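Local structure of salt-tolerant glutaminase (Micrococcus luteus, 3AGD) at residues Tyr71-Val76 with Val229-Val233; Ala82-Val87 with Ala119-Leu123. The protein probably catalyses the hydrolysis of L-glutamine to L-glutamate and ammonium. All blocks are in the same frame, centred on the assembly; numbering follows the deposited sequence.

How the contacts relate
Following the chain from the N terminus, helix 67-78 comes first and supplies residues 71-76; helix 80-84 follows it directly and carries residues 82-87 out into a loop. After a mostly irregular excursion, helix 114-123 returns to pack on residues 82-87, which closes contact 2. The chain then runs on through many more helices before helix 227-240 comes back to helix 67-78 and closes contact 1, so that contact 2 is nested inside the longer loop of contact 1. The two touch: Tyr71 meets Val83 and Val120, and a salt bridge joins Arg232 to Asp84. Four helices of the glutaminase domain are thereby tied together.

Contact 1 of 2, residues Tyr71-Val76 with Val229-Val233; sequences YAAALV and VARRV
Tyr71 and Arg232 meet at one flank of the contact, where NH1 of the arginine donates a hydrogen bond to the tyrosine OH at 3.1 Å. The bond is bent, and the hydroxyl sits tilted from the guanidinium plane. Two successive bends in the arginine chain, at chi2 (64°) and chi3 (78°), bring the guanidinium round to the phenol, and the two side chains cross at about a right angle. Within its own helix, Leu75 lays CD1 over the centre of the Tyr71 ring; the same methyl touches Arg232 CG at 3.9 Å, so leucine, ring and arginine chain pack as one group.

The tight apolar part lies around Ala72, whose small CB takes two methyls at once, Val229 CG1 at 3.9 Å and Val233 CG2 at 3.9 Å. The axes of the two short segments approach to 9.7 Å, and the alanine is where the backbones come nearest, its CA 6.2 Å from that of Val229. Leu75 CB rests on Val229 CG2. Packing thins toward exposed Val76, whose CG2 reaches Val229 CG2 only at 4.4 Å.

This is a buried packing of two roughly antiparallel helices, 140° between the short segments, with the Tyr71 side chain about 10 Å from that of Tyr191, an L-glutamate-binding residue. Asp84 of helix 80-84 forms a salt bridge with the same NH1 that serves Tyr71. The carboxylate probably offsets the cost of burying the arginine charge, and the phenol oxygen adds a second acceptor, which helps to hold both side chains beside an otherwise apolar interface.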
loop_
_atom_site.group_PDB
_atom_site.type_symbol
_atom_site.label_atom_id
_atom_site.label_comp_id
_atom_site.label_asym_id
_atom_site.label_seq_id
_atom_site.Cartn_x
_atom_site.Cartn_y
_atom_site.Cartn_z
ATOM N N TYR A 71 16.850 11.875 -4.106
ATOM C CA TYR A 71 16.507 10.868 -5.108
ATOM C C TYR A 71 15.338 11.397 -5.940
ATOM O O TYR A 71 15.334 11.281 -7.161
ATOM C CB TYR A 71 16.137 9.549 -4.409
ATOM C CG TYR A 71 15.831 8.376 -5.324
ATOM C CD1 TYR A 71 16.533 8.184 -6.518
ATOM C CD2 TYR A 71 14.889 7.411 -4.951
ATOM C CE1 TYR A 71 16.311 7.057 -7.319
ATOM C CE2 TYR A 71 14.661 6.278 -5.740
ATOM C CZ TYR A 71 15.376 6.106 -6.923
ATOM O OH TYR A 71 15.167 4.979 -7.696
ATOM N N ALA A 72 14.353 11.995 -5.278
ATOM C CA ALA A 72 13.207 12.556 -5.989
ATOM C C ALA A 72 13.671 13.681 -6.926
ATOM O O ALA A 72 13.289 13.728 -8.094
ATOM C CB ALA A 72 12.185 13.084 -4.995
ATOM N N ALA A 73 14.509 14.576 -6.413
ATOM C CA ALA A 73 15.027 15.692 -7.203
ATOM C C ALA A 73 15.762 15.198 -8.455
ATOM O O ALA A 73 15.627 15.773 -9.536
ATOM C CB ALA A 73 15.967 16.541 -6.348
ATOM N N ALA A 74 16.545 14.137 -8.295
ATOM C CA ALA A 74 17.291 13.564 -9.407
ATOM C C ALA A 74 16.345 13.043 -10.479
ATOM O O ALA A 74 16.579 13.238 -11.673
ATOM C CB ALA A 74 18.186 12.438 -8.912
ATOM N N LEU A 75 15.280 12.373 -10.051
ATOM C CA LEU A 75 14.297 11.828 -10.988
ATOM C C LEU A 75 13.617 12.977 -11.725
ATOM O O LEU A 75 13.434 12.937 -12.946
ATOM C CB LEU A 75 13.269 10.975 -10.231
ATOM C CG LEU A 75 13.840 9.676 -9.640
ATOM C CD1 LEU A 75 12.948 9.137 -8.530
ATOM C CD2 LEU A 75 14.004 8.650 -10.760
ATOM N N VAL A 76 13.245 14.009 -10.977
ATOM C CA VAL A 76 12.609 15.180 -11.566
ATOM C C VAL A 76 13.556 15.858 -12.553
ATOM O O VAL A 76 13.174 16.201 -13.666
ATOM C CB VAL A 76 12.235 16.220 -10.488
ATOM C CG1 VAL A 76 11.872 17.551 -11.148
ATOM C CG2 VAL A 76 11.066 15.712 -9.666
ATOM N N VAL A 229 6.929 9.941 -9.427
ATOM C CA VAL A 229 8.226 10.087 -8.766
ATOM C C VAL A 229 8.058 9.766 -7.284
ATOM O O VAL A 229 8.884 9.073 -6.686
ATOM C CB VAL A 229 8.785 11.526 -8.903
ATOM C CG1 VAL A 229 9.889 11.755 -7.873
ATOM C CG2 VAL A 229 9.337 11.739 -10.319
ATOM N N ALA A 230 6.981 10.275 -6.695
ATOM C CA ALA A 230 6.713 10.037 -5.284
ATOM C C ALA A 230 6.578 8.535 -5.026
ATOM O O ALA A 230 7.126 8.010 -4.057
ATOM C CB ALA A 230 5.441 10.761 -4.867
ATOM N N ARG A 231 5.860 7.850 -5.911
ATOM C CA ARG A 231 5.641 6.411 -5.784
ATOM C C ARG A 231 6.944 5.618 -5.821
ATOM O O ARG A 231 7.109 4.644 -5.086
ATOM C CB ARG A 231 4.721 5.914 -6.902
ATOM C CG ARG A 231 3.231 5.974 -6.591
ATOM C CD ARG A 231 2.435 5.444 -7.779
ATOM N NE ARG A 231 3.246 4.519 -8.566
ATOM C CZ ARG A 231 3.467 4.635 -9.872
ATOM N NH1 ARG A 231 2.926 5.635 -10.556
ATOM N NH2 ARG A 231 4.257 3.768 -10.490
ATOM N N ARG A 232 7.857 6.033 -6.691
ATOM C CA ARG A 232 9.143 5.362 -6.821
ATOM C C ARG A 232 9.950 5.543 -5.542
ATOM O O ARG A 232 10.606 4.616 -5.068
ATOM C CB ARG A 232 9.919 5.936 -8.017
ATOM C CG ARG A 232 11.420 5.621 -8.024
ATOM C CD ARG A 232 11.723 4.131 -8.144
ATOM N NE ARG A 232 11.584 3.621 -9.507
ATOM C CZ ARG A 232 12.445 3.856 -10.498
ATOM N NH1 ARG A 232 13.526 4.600 -10.295
ATOM N NH2 ARG A 232 12.230 3.335 -11.698
ATOM N N VAL A 233 9.890 6.743 -4.982
ATOM C CA VAL A 233 10.638 7.044 -3.772
ATOM C C VAL A 233 10.138 6.230 -2.588
ATOM O O VAL A 233 10.923 5.609 -1.866
ATOM C CB VAL A 233 10.557 8.547 -3.437
ATOM C CG1 VAL A 233 11.202 8.821 -2.089
ATOM C CG2 VAL A 233 11.259 9.354 -4.531
#

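Contact 2 of 2, residues Ala82-Val87 with Ala119-Leu123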
loop_
_atom_site.group_PDB
_atom_site.type_symbol
_atom_site.label_atom_id
_atom_site.label_comp_id
_atom_site.label_asym_id
_atom_site.label_seq_id
_atom_site.Cartn_x
_atom_site.Cartn_y
_atom_site.Cartn_z
ATOM N N ALA A 82 17.754 8.092 -17.130
ATOM C CA ALA A 82 19.065 8.588 -16.738
ATOM C C ALA A 82 19.448 8.172 -15.322
ATOM O O ALA A 82 20.589 7.790 -15.065
ATOM C CB ALA A 82 19.100 10.113 -16.862
ATOM N N VAL A 83 18.500 8.260 -14.398
ATOM C CA VAL A 83 18.772 7.888 -13.015
ATOM C C VAL A 83 18.903 6.375 -12.867
ATOM O O VAL A 83 19.812 5.890 -12.190
ATOM C CB VAL A 83 17.659 8.394 -12.066
ATOM C CG1 VAL A 83 17.959 7.979 -10.630
ATOM C CG2 VAL A 83 17.552 9.907 -12.159
ATOM N N ASP A 84 18.010 5.630 -13.513
ATOM C CA ASP A 84 18.046 4.177 -13.407
ATOM C C ASP A 84 19.302 3.550 -13.994
ATOM O O ASP A 84 19.651 2.425 -13.649
ATOM C CB ASP A 84 16.796 3.561 -14.037
ATOM C CG ASP A 84 15.545 3.843 -13.227
ATOM O OD1 ASP A 84 15.671 4.414 -12.121
ATOM O OD2 ASP A 84 14.436 3.493 -13.686
ATOM N N ARG A 85 19.986 4.276 -14.875
ATOM C CA ARG A 85 21.221 3.771 -15.460
ATOM C C ARG A 85 22.349 3.836 -14.429
ATOM O O ARG A 85 23.328 3.101 -14.534
ATOM C CB ARG A 85 21.630 4.595 -16.690
ATOM C CG ARG A 85 20.993 4.176 -18.009
ATOM C CD ARG A 85 21.738 4.794 -19.202
ATOM N NE ARG A 85 21.425 6.209 -19.414
ATOM C CZ ARG A 85 20.354 6.655 -20.070
ATOM N NH1 ARG A 85 19.481 5.798 -20.590
ATOM N NH2 ARG A 85 20.147 7.959 -20.200
ATOM N N GLN A 86 22.205 4.709 -13.432
ATOM C CA GLN A 86 23.240 4.882 -12.408
ATOM C C GLN A 86 22.835 4.429 -11.009
ATOM O O GLN A 86 23.687 4.268 -10.132
ATOM C CB GLN A 86 23.664 6.355 -12.325
ATOM C CG GLN A 86 24.122 6.991 -13.633
ATOM C CD GLN A 86 25.420 6.403 -14.169
ATOM O OE1 GLN A 86 26.000 6.930 -15.115
ATOM N NE2 GLN A 86 25.878 5.310 -13.570
ATOM N N VAL A 87 21.540 4.238 -10.793
ATOM C CA VAL A 87 21.042 3.829 -9.485
ATOM C C VAL A 87 20.054 2.677 -9.642
ATOM O O VAL A 87 19.033 2.810 -10.322
ATOM C CB VAL A 87 20.348 5.024 -8.774
ATOM C CG1 VAL A 87 19.843 4.607 -7.400
ATOM C CG2 VAL A 87 21.321 6.192 -8.650
ATOM N N ALA A 119 25.647 8.412 -5.867
ATOM C CA ALA A 119 25.313 8.393 -7.289
ATOM C C ALA A 119 24.170 9.365 -7.559
ATOM O O ALA A 119 24.146 10.031 -8.593
ATOM C CB ALA A 119 24.915 6.981 -7.724
ATOM N N VAL A 120 23.225 9.440 -6.624
ATOM C CA VAL A 120 22.080 10.340 -6.743
ATOM C C VAL A 120 22.511 11.811 -6.695
ATOM O O VAL A 120 22.052 12.625 -7.494
ATOM C CB VAL A 120 21.056 10.089 -5.608
ATOM C CG1 VAL A 120 20.107 11.279 -5.475
ATOM C CG2 VAL A 120 20.263 8.813 -5.898
ATOM N N HIS A 121 23.392 12.152 -5.762
ATOM C CA HIS A 121 23.849 13.530 -5.640
ATOM C C HIS A 121 24.556 13.986 -6.918
ATOM O O HIS A 121 24.398 15.126 -7.350
ATOM C CB HIS A 121 24.780 13.674 -4.434
ATOM C CG HIS A 121 24.943 15.087 -3.970
ATOM N ND1 HIS A 121 25.704 16.015 -4.651
ATOM C CD2 HIS A 121 24.395 15.749 -2.923
ATOM C CE1 HIS A 121 25.617 17.185 -4.044
ATOM N NE2 HIS A 121 24.828 17.050 -2.993
ATOM N N GLN A 122 25.314 13.074 -7.521
ATOM C CA GLN A 122 26.050 13.330 -8.756
ATOM C C GLN A 122 25.122 13.611 -9.941
ATOM O O GLN A 122 25.532 14.229 -10.920
ATOM C CB GLN A 122 26.956 12.122 -9.075
ATOM C CG GLN A 122 27.492 12.058 -10.519
ATOM C CD GLN A 122 28.722 12.922 -10.754
ATOM O OE1 GLN A 122 29.853 12.503 -10.496
ATOM N NE2 GLN A 122 28.505 14.137 -11.239
ATOM N N LEU A 123 23.873 13.166 -9.846
ATOM C CA LEU A 123 22.894 13.352 -10.920
ATOM C C LEU A 123 21.995 14.570 -10.757
ATOM O O LEU A 123 21.359 15.007 -11.712
ATOM C CB LEU A 123 21.972 12.130 -11.007
ATOM C CG LEU A 123 22.503 10.770 -11.458
ATOM C CD1 LEU A 123 21.599 9.664 -10.906
ATOM C CD2 LEU A 123 22.574 10.721 -12.978
#
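Leu123, in the C-terminal part of helix 114-123, reaches across to Val83 and Gln86. Its CB points toward their segment, and CG, anti to the carbonyl carbon (chi1 -68°), turns the fork toward them. The two methyls then part company. CD1 presses against the backbone of Val83, 3.9 Å from its CA, and also touches Val83 CG1, the CB of Gln86 and, at 4.1 Å, Val87 CG2. CD2 goes to the other flank, 4.1 Å from Gln86 CG and equally far from the carbonyl O of Ala82.

Val87 answers from the loop beyond helix 80-84: its CG2 meets Ala119 CB at 3.8 Å and Val120 CG2 at 3.9 Å, while Ala119 CB also lies against the carbonyl O of Gln86. The turn is held by Val83 O, which accepts from both Gln86 N (2.9 Å) and Val87 N (2.8 Å).

The contact thus joins the start of that loop to helix 114-123 near the L-glutamate site, the Val120 side chain about 8 Å from that of Tyr191. Helix 67-78 adjoins both segments, through Leu75 on Val83 and Thr70 on Val120. No hydrogen bond crosses between them; van der Waals contact, mostly of methyl groups, joins them, its fit depending on side-chain shape rather than on paired polar groups.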